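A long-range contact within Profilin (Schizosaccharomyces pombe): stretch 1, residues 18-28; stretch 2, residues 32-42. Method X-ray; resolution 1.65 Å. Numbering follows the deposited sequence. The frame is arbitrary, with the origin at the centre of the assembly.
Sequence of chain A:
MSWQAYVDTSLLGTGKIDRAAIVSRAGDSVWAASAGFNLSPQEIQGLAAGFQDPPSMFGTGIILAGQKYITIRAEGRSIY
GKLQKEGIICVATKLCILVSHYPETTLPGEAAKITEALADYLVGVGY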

# COMPACT_ATOMS: atom_id res chain seq x y z
N ASP A 18 -1.52 -9.52 -5.63
CA ASP A 18 -1.54 -9.62 -7.10
C ASP A 18 -1.09 -8.34 -7.82
O ASP A 18 -0.71 -8.40 -8.99
N ARG A 19 -1.10 -7.21 -7.11
CA ARG A 19 -0.51 -5.96 -7.62
C ARG A 19 0.14 -5.23 -6.45
O ARG A 19 -0.30 -5.37 -5.31
N ALA A 20 1.18 -4.45 -6.74
CA ALA A 20 1.89 -3.73 -5.68
C ALA A 20 2.69 -2.54 -6.19
O ALA A 20 3.04 -2.45 -7.38
N ALA A 21 2.97 -1.62 -5.27
CA ALA A 21 3.80 -0.46 -5.54
C ALA A 21 4.55 -0.03 -4.29
O ALA A 21 4.16 -0.37 -3.16
N ILE A 22 5.65 0.68 -4.50
CA ILE A 22 6.41 1.28 -3.40
C ILE A 22 6.61 2.75 -3.74
O ILE A 22 7.07 3.07 -4.83
N VAL A 23 6.23 3.63 -2.82
CA VAL A 23 6.22 5.07 -3.08
C VAL A 23 6.89 5.84 -1.93
O VAL A 23 7.01 5.32 -0.83
N SER A 24 7.32 7.07 -2.20
CA SER A 24 7.97 7.88 -1.17
C SER A 24 6.99 8.29 -0.06
O SER A 24 5.86 8.68 -0.35
N ARG A 25 7.43 8.22 1.21
CA ARG A 25 6.62 8.69 2.35
C ARG A 25 6.20 10.16 2.20
O ARG A 25 5.14 10.56 2.69
N ALA A 26 7.05 10.95 1.55
CA ALA A 26 6.76 12.37 1.31
C ALA A 26 5.75 12.61 0.18
O ALA A 26 5.28 13.73 0.00
N GLY A 27 5.45 11.56 -0.60
CA GLY A 27 4.44 11.65 -1.66
C GLY A 27 4.94 12.32 -2.93
O GLY A 27 4.14 12.81 -3.72
N ASP A 28 6.25 12.31 -3.12
CA ASP A 28 6.91 13.02 -4.23
C ASP A 28 7.24 12.13 -5.42
O ASP A 28 7.43 12.63 -6.53
N ALA A 32 8.87 1.99 -7.19
CA ALA A 32 8.67 0.72 -7.91
C ALA A 32 7.18 0.40 -8.03
O ALA A 32 6.39 0.80 -7.19
N ALA A 33 6.81 -0.37 -9.04
CA ALA A 33 5.40 -0.72 -9.25
C ALA A 33 5.28 -1.91 -10.18
O ALA A 33 6.14 -2.11 -11.04
N SER A 34 4.23 -2.70 -9.99
CA SER A 34 3.91 -3.82 -10.87
C SER A 34 3.21 -3.35 -12.15
O SER A 34 2.76 -2.21 -12.24
N ALA A 35 3.12 -4.25 -13.13
CA ALA A 35 2.58 -3.93 -14.45
C ALA A 35 1.11 -3.58 -14.40
O ALA A 35 0.28 -4.41 -13.95
N GLY A 36 0.79 -2.36 -14.87
CA GLY A 36 -0.58 -1.87 -14.96
C GLY A 36 -0.98 -0.99 -13.79
O GLY A 36 -1.90 -0.17 -13.89
N PHE A 37 -0.27 -1.15 -12.67
CA PHE A 37 -0.65 -0.57 -11.40
C PHE A 37 -0.07 0.85 -11.28
O PHE A 37 0.85 1.14 -10.49
N ASN A 38 -0.63 1.74 -12.10
CA ASN A 38 -0.12 3.10 -12.22
C ASN A 38 -0.75 4.07 -11.22
O ASN A 38 -1.93 4.41 -11.32
N LEU A 39 0.07 4.52 -10.26
CA LEU A 39 -0.36 5.51 -9.27
C LEU A 39 0.08 6.91 -9.68
O LEU A 39 1.26 7.15 -9.97
N SER A 40 -0.86 7.85 -9.70
CA SER A 40 -0.57 9.21 -10.15
C SER A 40 0.04 10.06 -9.03
O SER A 40 -0.14 9.75 -7.85
N PRO A 41 0.76 11.15 -9.40
CA PRO A 41 1.31 12.07 -8.40
C PRO A 41 0.27 12.52 -7.40
O PRO A 41 0.53 12.58 -6.19
N GLN A 42 -0.92 12.82 -7.90
CA GLN A 42 -2.01 13.31 -7.08
C GLN A 42 -2.46 12.23 -6.09
O GLN A 42 -2.71 12.52 -4.91

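What holds the two stretches together most firmly? Two antiparallel strands pair here, and Ile22 N donates to Ala32 O at 2.8 Å while Ala32 N returns a bond to Ile22 O at 3.2 Å. Further along, Ser34 N donates to Ala20 O at 2.9 Å. Where the strand of the second stretch has ended, a side chain takes over as acceptor: Ser34, chi1 in p, points toward the first stretch, and its OG receives Ala20 N at 3.0 Å with a nearly straight N-H...O angle of 172°.

How is the charged end of Arg19 accommodated? Its CA-to-CB bond points toward the second stretch, and chi2 in t and chi3 in p bring the guanidinium to the type II turn from Ser34 to Phe37. Arg19 NH2 lies 3.2 Å from Gly36 C, and the backbone Phe37 N sits over one face of the guanidinium. A water completes the polar network, accepting from Arg19 NE at 3.1 Å, donating to Ala35 O at 2.7 Å and bonding to Ser34 OG at 3.0 Å.

What does the Phe37 ring rest against? With chi1 in t, Phe37 has its CA-to-CB bond pointing toward the first stretch, and its ring meets Arg19, Ala20 and Ala21. Arg19 CB lies over its face, 4.0 Å from the ring centroid, in a CH-pi contact, while Ala20 O approaches the edge, 3.5 Å from Phe37 CD1.

Which apolar side chains fill the remaining space? Ala21 and Ala33 share one face of the sheet, their CB atoms 4.1 Å apart. Ala21 CB also meets Phe37 CD1 at 4.0 Å and Leu39 CD1 at 3.7 Å. Leu39, m at chi1 and t at chi2, extends that same CD1 to Val23 CG1, 3.9 Å away. On the other face, Ile22 CB and Ala32 CB pack at 4.4 Å.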

# COMPACT_ATOMS: atom_id res chain seq x y z
CB ASP A 18 -2.90 -10.14 -7.60
CG ASP A 18 -4.05 -9.19 -7.33
OD1 ASP A 18 -3.90 -8.30 -6.48
OD2 ASP A 18 -5.11 -9.33 -7.97
CB ARG A 19 -1.56 -5.04 -8.28
CG ARG A 19 -2.72 -5.73 -9.00
CD ARG A 19 -3.59 -4.73 -9.75
NE ARG A 19 -3.08 -4.46 -11.10
CZ ARG A 19 -3.50 -3.47 -11.89
NH1 ARG A 19 -4.45 -2.63 -11.51
NH2 ARG A 19 -2.96 -3.34 -13.09
CB ALA A 20 2.79 -4.67 -4.89
CB ALA A 21 2.95 0.68 -6.08
CB ILE A 22 7.76 0.59 -3.17
CG1 ILE A 22 7.53 -0.90 -2.86
CG2 ILE A 22 8.54 1.30 -2.05
CD1 ILE A 22 8.77 -1.74 -2.79
CB VAL A 23 4.77 5.58 -3.31
CG1 VAL A 23 4.09 4.81 -4.43
CG2 VAL A 23 3.95 5.47 -2.06
CB SER A 24 8.58 9.14 -1.79
OG SER A 24 9.08 10.00 -0.79
CB ARG A 25 7.38 8.53 3.69
CG ARG A 25 6.62 7.82 4.80
CD ARG A 25 5.60 8.67 5.49
NE ARG A 25 5.14 8.07 6.75
CZ ARG A 25 4.29 8.64 7.61
NH1 ARG A 25 3.80 9.85 7.38
NH2 ARG A 25 3.93 8.00 8.72
CB ALA A 26 8.06 13.14 1.01
CB ASP A 28 8.22 13.64 -3.74
CG ASP A 28 9.17 12.60 -3.16
OD1 ASP A 28 8.92 12.15 -2.03
OD2 ASP A 28 10.15 12.21 -3.84
CB ALA A 32 9.37 -0.39 -7.19
CB ALA A 33 4.64 0.47 -9.81
CB SER A 34 3.06 -4.87 -10.15
OG SER A 34 1.85 -4.33 -9.66
CB ALA A 35 2.79 -5.11 -15.40
CB PHE A 37 -0.19 -1.49 -10.26
CG PHE A 37 -0.92 -1.29 -8.96
CD1 PHE A 37 -0.21 -1.13 -7.77
CD2 PHE A 37 -2.30 -1.29 -8.91
CE1 PHE A 37 -0.88 -0.94 -6.56
CE2 PHE A 37 -2.98 -1.10 -7.71
CZ PHE A 37 -2.26 -0.94 -6.53
CB ASN A 38 -0.32 3.60 -13.66
CG ASN A 38 0.30 2.67 -14.68
OD1 ASN A 38 1.19 1.88 -14.36
ND2 ASN A 38 -0.17 2.75 -15.92
CB LEU A 39 0.24 5.18 -7.90
CG LEU A 39 0.12 3.74 -7.39
CD1 LEU A 39 0.68 3.66 -5.99
CD2 LEU A 39 -1.32 3.25 -7.42
CB SER A 40 -1.86 9.87 -10.65
OG SER A 40 -2.79 10.04 -9.59
CB PRO A 41 1.78 13.26 -9.24
CG PRO A 41 2.10 12.68 -10.56
CD PRO A 41 1.09 11.58 -10.77
CB GLN A 42 -3.17 13.77 -7.97
CG GLN A 42 -2.89 15.05 -8.79
CD GLN A 42 -2.15 14.82 -10.12
OE1 GLN A 42 -1.78 13.70 -10.47
NE2 GLN A 42 -1.93 15.90 -10.86
O HOH W 1 -0.21 -5.48 -11.50